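Local coordinates for uncharacterized protein YhfS (Escherichia coli, PDB 4J8L) that is of unestablished function but carries pyridoxal phosphate covalently bound to a lysine and may have cysteine synthase activity, at residues A[251-256]-A[279-284]; A[259-264]-A[269-274]; A[298-303]-A[355-360]. One frame throughout, in Å; residues are numbered along the deposited sequence.

Contact 1 of 3, residues A[251-256]-A[279-284]; sequences GVSERL and KVLIVE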
# COMPACT_ATOMS: atom_id res chain seq x y z
N GLY A 251 5.02 -13.47 -9.57
CA GLY A 251 5.23 -14.56 -10.52
C GLY A 251 4.04 -15.51 -10.57
O GLY A 251 3.63 -15.94 -11.66
N VAL A 252 3.51 -15.85 -9.40
CA VAL A 252 2.32 -16.70 -9.32
C VAL A 252 1.14 -16.07 -10.06
O VAL A 252 0.46 -16.72 -10.85
CB VAL A 252 1.94 -16.97 -7.84
CG1 VAL A 252 0.55 -17.57 -7.72
CG2 VAL A 252 2.97 -17.90 -7.20
N SER A 253 0.92 -14.78 -9.82
CA SER A 253 -0.18 -14.08 -10.49
C SER A 253 -0.03 -14.07 -12.01
O SER A 253 -1.01 -14.27 -12.73
CB SER A 253 -0.35 -12.67 -9.94
OG SER A 253 -0.87 -12.73 -8.62
N GLU A 254 1.19 -13.84 -12.50
CA GLU A 254 1.41 -13.87 -13.94
C GLU A 254 1.20 -15.27 -14.51
O GLU A 254 0.59 -15.43 -15.57
CB GLU A 254 2.81 -13.36 -14.29
CG GLU A 254 3.05 -11.88 -13.99
CD GLU A 254 2.48 -10.93 -15.04
OE1 GLU A 254 1.79 -11.39 -15.98
OE2 GLU A 254 2.73 -9.71 -14.93
N ARG A 255 1.68 -16.30 -13.81
CA ARG A 255 1.52 -17.66 -14.33
C ARG A 255 0.05 -18.10 -14.31
O ARG A 255 -0.43 -18.75 -15.24
CB ARG A 255 2.43 -18.66 -13.61
CG ARG A 255 3.91 -18.45 -13.93
CD ARG A 255 4.81 -19.56 -13.40
NE ARG A 255 4.63 -19.77 -11.96
CZ ARG A 255 5.24 -19.06 -11.01
NH1 ARG A 255 6.10 -18.11 -11.33
NH2 ARG A 255 4.99 -19.32 -9.73
N LEU A 256 -0.65 -17.71 -13.25
CA LEU A 256 -2.08 -17.98 -13.11
C LEU A 256 -2.85 -17.30 -14.24
O LEU A 256 -3.71 -17.91 -14.86
CB LEU A 256 -2.57 -17.47 -11.76
CG LEU A 256 -4.05 -17.61 -11.44
CD1 LEU A 256 -4.46 -19.07 -11.49
CD2 LEU A 256 -4.31 -17.02 -10.06
N LYS A 279 -2.25 -5.29 -6.34
CA LYS A 279 -2.19 -6.02 -7.60
C LYS A 279 -2.67 -7.45 -7.38
O LYS A 279 -2.08 -8.22 -6.61
CB LYS A 279 -0.77 -5.96 -8.17
CG LYS A 279 -0.62 -6.39 -9.62
CD LYS A 279 0.77 -6.02 -10.14
CE LYS A 279 1.02 -6.57 -11.53
NZ LYS A 279 2.39 -6.24 -12.02
N VAL A 280 -3.78 -7.79 -8.03
CA VAL A 280 -4.49 -9.05 -7.85
C VAL A 280 -5.09 -9.50 -9.18
O VAL A 280 -5.01 -8.78 -10.18
CB VAL A 280 -5.66 -8.91 -6.85
CG1 VAL A 280 -5.15 -8.55 -5.46
CG2 VAL A 280 -6.66 -7.87 -7.34
N LEU A 281 -5.69 -10.68 -9.19
CA LEU A 281 -6.42 -11.14 -10.36
C LEU A 281 -7.91 -10.83 -10.26
O LEU A 281 -8.52 -10.96 -9.19
CB LEU A 281 -6.27 -12.65 -10.57
CG LEU A 281 -5.17 -13.03 -11.56
CD1 LEU A 281 -3.84 -13.08 -10.84
CD2 LEU A 281 -5.48 -14.33 -12.27
N ILE A 282 -8.50 -10.41 -11.37
CA ILE A 282 -9.95 -10.31 -11.45
C ILE A 282 -10.44 -11.37 -12.41
O ILE A 282 -10.08 -11.39 -13.59
CB ILE A 282 -10.40 -8.93 -11.94
CG1 ILE A 282 -10.03 -7.88 -10.89
CG2 ILE A 282 -11.90 -8.92 -12.19
CD1 ILE A 282 -9.90 -6.52 -11.45
N VAL A 283 -11.27 -12.27 -11.89
CA VAL A 283 -11.73 -13.41 -12.66
C VAL A 283 -13.23 -13.34 -12.87
O VAL A 283 -13.99 -13.26 -11.90
CB VAL A 283 -11.38 -14.72 -11.95
CG1 VAL A 283 -11.85 -15.90 -12.76
CG2 VAL A 283 -9.86 -14.80 -11.72
N GLU A 284 -13.66 -13.36 -14.13
CA GLU A 284 -15.07 -13.27 -14.49
C GLU A 284 -15.53 -14.58 -15.08
O GLU A 284 -14.84 -15.16 -15.92
CB GLU A 284 -15.29 -12.13 -15.49
CG GLU A 284 -16.75 -11.91 -15.90
CD GLU A 284 -16.87 -11.11 -17.19
OE1 GLU A 284 -15.93 -11.15 -18.01
OE2 GLU A 284 -17.92 -10.46 -17.38
O HOH W 1 -0.44 -10.52 -7.18
O HOH W 2 4.09 -8.96 -12.83
O HOH W 3 1.48 -7.31 -14.58

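Contact 2 of 3, residues A[259-264]-A[269-274]; sequences LLNGGA and KSAVIA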
# COMPACT_ATOMS: atom_id res chain seq x y z
N LEU A 259 -2.38 -19.15 -17.53
CA LEU A 259 -3.14 -20.40 -17.53
C LEU A 259 -4.62 -20.15 -17.78
O LEU A 259 -5.25 -20.86 -18.58
CB LEU A 259 -2.93 -21.17 -16.22
CG LEU A 259 -1.55 -21.79 -16.02
CD1 LEU A 259 -1.33 -22.17 -14.56
CD2 LEU A 259 -1.40 -23.01 -16.93
N LEU A 260 -5.19 -19.15 -17.12
CA LEU A 260 -6.60 -18.83 -17.30
C LEU A 260 -6.87 -18.34 -18.71
O LEU A 260 -7.86 -18.74 -19.34
CB LEU A 260 -7.06 -17.78 -16.29
CG LEU A 260 -7.12 -18.27 -14.84
CD1 LEU A 260 -7.42 -17.13 -13.88
CD2 LEU A 260 -8.15 -19.39 -14.72
N ASN A 261 -5.99 -17.48 -19.22
CA ASN A 261 -6.13 -16.98 -20.59
C ASN A 261 -5.96 -18.09 -21.62
O ASN A 261 -6.44 -17.98 -22.75
CB ASN A 261 -5.13 -15.85 -20.86
CG ASN A 261 -5.61 -14.52 -20.32
OD1 ASN A 261 -6.80 -14.34 -20.06
ND2 ASN A 261 -4.69 -13.58 -20.16
N GLY A 262 -5.28 -19.16 -21.23
CA GLY A 262 -5.07 -20.30 -22.10
C GLY A 262 -6.22 -21.29 -22.06
O GLY A 262 -6.21 -22.29 -22.77
N GLY A 263 -7.21 -21.01 -21.22
CA GLY A 263 -8.42 -21.82 -21.17
C GLY A 263 -8.40 -22.96 -20.16
O GLY A 263 -9.12 -23.94 -20.33
N ALA A 264 -7.59 -22.82 -19.12
CA ALA A 264 -7.49 -23.84 -18.08
C ALA A 264 -8.83 -24.09 -17.38
O ALA A 264 -9.08 -25.19 -16.89
CB ALA A 264 -6.40 -23.47 -17.06
N LYS A 269 -14.82 -16.62 -18.21
CA LYS A 269 -15.03 -15.79 -19.39
C LYS A 269 -13.85 -14.85 -19.64
O LYS A 269 -13.43 -14.64 -20.77
CB LYS A 269 -16.32 -14.99 -19.21
CG LYS A 269 -16.67 -14.03 -20.35
CD LYS A 269 -18.03 -13.38 -20.11
CE LYS A 269 -18.45 -12.50 -21.27
NZ LYS A 269 -19.88 -12.07 -21.16
N SER A 270 -13.31 -14.27 -18.57
CA SER A 270 -12.17 -13.36 -18.74
C SER A 270 -11.36 -13.31 -17.47
O SER A 270 -11.87 -13.60 -16.39
CB SER A 270 -12.64 -11.95 -19.13
OG SER A 270 -13.28 -11.31 -18.04
N ALA A 271 -10.09 -12.95 -17.60
CA ALA A 271 -9.23 -12.77 -16.45
C ALA A 271 -8.24 -11.66 -16.74
O ALA A 271 -7.73 -11.57 -17.86
CB ALA A 271 -8.49 -14.07 -16.11
N VAL A 272 -7.97 -10.82 -15.75
CA VAL A 272 -7.01 -9.74 -15.92
C VAL A 272 -6.29 -9.53 -14.59
O VAL A 272 -6.83 -9.85 -13.53
CB VAL A 272 -7.72 -8.43 -16.38
CG1 VAL A 272 -8.64 -7.90 -15.30
CG2 VAL A 272 -6.71 -7.37 -16.79
N ILE A 273 -5.06 -9.05 -14.66
CA ILE A 273 -4.39 -8.55 -13.47
C ILE A 273 -4.66 -7.06 -13.36
O ILE A 273 -4.56 -6.32 -14.34
CB ILE A 273 -2.88 -8.80 -13.54
CG1 ILE A 273 -2.60 -10.29 -13.35
CG2 ILE A 273 -2.14 -7.99 -12.48
CD1 ILE A 273 -1.15 -10.67 -13.50
N ALA A 274 -5.04 -6.62 -12.16
CA ALA A 274 -5.34 -5.22 -11.93
C ALA A 274 -4.88 -4.81 -10.54
O ALA A 274 -4.84 -5.63 -9.63
CB ALA A 274 -6.82 -4.98 -12.08
O HOH W 4 -9.19 -12.94 -20.41
O HOH W 5 -5.91 -10.82 -19.70

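Contact 3 of 3, residues A[298-303]-A[355-360]; sequences QKRGAL and RESIAS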
# COMPACT_ATOMS: atom_id res chain seq x y z
N GLN A 298 -14.05 -21.04 0.01
CA GLN A 298 -13.70 -20.89 1.42
C GLN A 298 -13.60 -22.27 2.08
O GLN A 298 -12.75 -22.49 2.95
CB GLN A 298 -14.73 -20.01 2.15
CG GLN A 298 -14.40 -19.75 3.63
CD GLN A 298 -14.77 -20.91 4.55
OE1 GLN A 298 -15.73 -21.66 4.31
NE2 GLN A 298 -14.00 -21.08 5.62
N LYS A 299 -14.48 -23.19 1.67
CA LYS A 299 -14.47 -24.53 2.26
C LYS A 299 -13.18 -25.25 1.90
O LYS A 299 -12.71 -26.12 2.63
CB LYS A 299 -15.67 -25.35 1.75
CG LYS A 299 -17.02 -24.78 2.14
CD LYS A 299 -18.15 -25.57 1.48
CE LYS A 299 -19.50 -24.97 1.80
NZ LYS A 299 -20.60 -25.66 1.06
N ARG A 300 -12.61 -24.87 0.76
CA ARG A 300 -11.40 -25.50 0.25
C ARG A 300 -10.14 -24.68 0.57
O ARG A 300 -9.11 -24.82 -0.09
CB ARG A 300 -11.56 -25.77 -1.24
CG ARG A 300 -12.62 -26.81 -1.51
CD ARG A 300 -13.02 -26.88 -2.96
NE ARG A 300 -13.97 -27.96 -3.18
CZ ARG A 300 -15.27 -27.87 -2.95
NH1 ARG A 300 -15.79 -26.72 -2.51
NH2 ARG A 300 -16.06 -28.91 -3.17
N GLY A 301 -10.23 -23.84 1.59
CA GLY A 301 -9.06 -23.17 2.12
C GLY A 301 -8.81 -21.73 1.73
O GLY A 301 -7.91 -21.08 2.28
N ALA A 302 -9.57 -21.20 0.78
CA ALA A 302 -9.42 -19.79 0.42
C ALA A 302 -9.86 -18.91 1.58
O ALA A 302 -10.88 -19.19 2.22
CB ALA A 302 -10.25 -19.48 -0.82
N LEU A 303 -9.11 -17.84 1.83
CA LEU A 303 -9.54 -16.85 2.82
C LEU A 303 -10.79 -16.14 2.29
O LEU A 303 -10.83 -15.74 1.13
CB LEU A 303 -8.44 -15.84 3.08
CG LEU A 303 -7.11 -16.41 3.55
CD1 LEU A 303 -6.17 -15.26 3.94
CD2 LEU A 303 -7.31 -17.37 4.71
N ARG A 355 -11.29 -24.76 -9.75
CA ARG A 355 -11.95 -25.87 -10.45
C ARG A 355 -12.85 -26.69 -9.55
O ARG A 355 -13.97 -27.04 -9.92
CB ARG A 355 -10.92 -26.78 -11.12
CG ARG A 355 -10.27 -26.21 -12.36
CD ARG A 355 -9.04 -27.02 -12.75
NE ARG A 355 -8.67 -26.79 -14.14
CZ ARG A 355 -7.47 -27.07 -14.66
NH1 ARG A 355 -6.52 -27.58 -13.89
NH2 ARG A 355 -7.24 -26.82 -15.94
N GLU A 356 -12.35 -27.02 -8.36
CA GLU A 356 -13.13 -27.82 -7.42
C GLU A 356 -14.38 -27.07 -6.95
O GLU A 356 -15.44 -27.67 -6.78
CB GLU A 356 -12.26 -28.23 -6.23
CG GLU A 356 -11.17 -29.24 -6.56
CD GLU A 356 -10.33 -29.59 -5.35
OE1 GLU A 356 -10.60 -29.03 -4.26
OE2 GLU A 356 -9.42 -30.43 -5.47
N SER A 357 -14.24 -25.77 -6.74
CA SER A 357 -15.36 -24.94 -6.30
C SER A 357 -16.44 -24.87 -7.37
O SER A 357 -17.63 -25.05 -7.08
CB SER A 357 -14.87 -23.54 -5.93
OG SER A 357 -13.93 -23.61 -4.87
N ILE A 358 -16.03 -24.62 -8.61
CA ILE A 358 -16.97 -24.60 -9.74
C ILE A 358 -17.69 -25.94 -9.92
O ILE A 358 -18.90 -25.99 -10.22
CB ILE A 358 -16.24 -24.20 -11.05
CG1 ILE A 358 -15.80 -22.74 -10.97
CG2 ILE A 358 -17.14 -24.43 -12.27
CD1 ILE A 358 -14.78 -22.35 -12.00
N ALA A 359 -16.95 -27.03 -9.73
CA ALA A 359 -17.53 -28.36 -9.90
C ALA A 359 -18.56 -28.67 -8.81
O ALA A 359 -19.40 -29.55 -8.97
CB ALA A 359 -16.44 -29.42 -9.92
N SER A 360 -18.50 -27.93 -7.71
CA SER A 360 -19.26 -28.26 -6.52
C SER A 360 -20.49 -27.37 -6.30
O SER A 360 -21.28 -27.62 -5.39
CB SER A 360 -18.36 -28.19 -5.29
OG SER A 360 -19.07 -28.53 -4.11

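Contact 1 of 3, residues A[251-256]-A[279-284]
Leu281 of strand 279-285 presses its two methyl branches against Ser253 and Leu256 of helix 229-261, a helix-on-sheet packing in the smaller, C-terminal part of a protein related to the class I and II aminotransferases. The strand is an inner one of a four-stranded antiparallel sheet, paired with 268-275 on one edge and 337-341 on the other, and the helix lies across one face of it.

Taken from its start, the strand first offers Lys279, whose extended chain brings NZ near Glu254. The two charges stop 4.5 Å apart, Lys279 NZ to Glu254 OE2, too far for a direct salt bridge, and two waters fill the interval. One is well placed, 2.7 Å from Glu254 OE2 and 2.9 Å from Lys279 NZ; the other donates to the same OE2 but makes a weak bond to the ammonium. NZ is held as well by Ser8 OG and Leu6 O, which tie the N-terminal segment to this edge of the contact. The backbone of Lys279 is bridged too: its O accepts from a water that lies 2.7 Å from Ser253 OG.

Val280 turns to the other face, and Leu281 turns back to the helix. Its chi1 of -96° lies off the staggered values, and the fork straddles two helical positions one turn apart. CD1 lies 3.6 Å from both Ser253 CB and Ser253 O, touching the carbonyl without a polar bond. Leu256 meets the other branch obliquely, its CG anti to the backbone N (chi1 178°), and Leu256 also touches Glu347 and Val350 of helix 347-360. Here Leu281 CD2 sits 3.7 Å from Leu256 CG and equally near Leu256 CD2.

Contact 2 of 3, residues A[259-264]-A[269-274]
Ala271 O accepts a hydrogen bond of 2.7 Å from a water that in turn receives Asn261 ND2 at 3.1 Å. The other arm of the same amide works in the opposite sense: Asn261 OD1 accepts from a second water, 2.8 Å away, whose own oxygen receives Ala271 N at 3.0 Å. Both backbone polar atoms of Ala271 are thus reached through one carboxamide, each by a single water, and the pair of bridges should limit rotation of the amide about its CB-CG bond. With CG beside the backbone N (chi1 -80°), the amide extends from the last turn of the helix to the strand.

Next to the two water bridges the contact is apolar. Ala271 CB lies against Leu260, 3.9 Å from CD1 and 4.0 Å from CB, while Leu257, a turn earlier, also touches the alanine. The arrangement is a helix-to-strand connection: helix 229-261 closes in a Schellman motif, with Gly263 at positive phi (92°), and the chain turns back to enter strand 268-275, an outermost strand of the antiparallel sheet. Ala264 N returns to Leu259 O, and Gly263 N to Leu260 O, in the paired bonds of that motif. At the start of the strand a classic beta bulge sets Lys269 and Ser270 opposite the single residue Glu284, and Ser270 OG also bonds to Glu284 OE1.

Contact 3 of 3, residues A[298-303]-A[355-360]
Arg300 reaches across to the last turns of helix 347-360, packing closely against them while its ionic pairing with Glu356 stays long. In the tight part, Arg300 CD lies 3.6 Å from Glu356 CB and 3.5 Å from Glu356 OE1, with Ser357 OG approaching the same carbon at 3.9 Å. The chain is extended from CG to NE, which carries the guanidinium past Glu356 to Ser360. There one face of the group lies over Glu356 O, offset toward the rim, and Arg300 NH2 comes within 3.2 Å of Ser360 CB.

The ionic side is slacker. Glu356 OE1 stands at the edge of the guanidinium, in its plane, but the salt bridge from Arg300 NE to Glu356 OE1 is long at 3.7 Å, and the two planes are turned 70° apart. Each charge has another partner: Arg300 NH1 pairs with Glu296, and Glu356 OE1 with Arg352. Arg300 NH2 lies 3.2 Å from Ser360 OG; that hydroxyl has a weak hydrogen bond to Glu296 OE1.

Arg300 follows directly on helix 290-299, whose end is a Schellman motif with Gly301 (phi 102°) as C-prime residue and bonds from Gly301 N to Gln298 O and from Ala302 N to Ala297 O.

In the fold
All three contacts lie in the part of the chain beyond the lysine that carries the cofactor, on the same side of the molecule's centre. Contacts 1 and 2 have centres 8 Å apart and share helix 229-261, which packs on neighbouring strands of one antiparallel sheet; along the chain, both segments of contact 2 fall between those of contact 1. Contact 3 follows later, its centre about 17 Å from that of contact 1 and 18 Å from that of contact 2, and joins helix 290-299 to the C-terminal helix 347-360. Ala264 O bonded to Arg355 NH2 connects contacts 2 and 3. Together they join the sheet and three helices into one C-terminal unit.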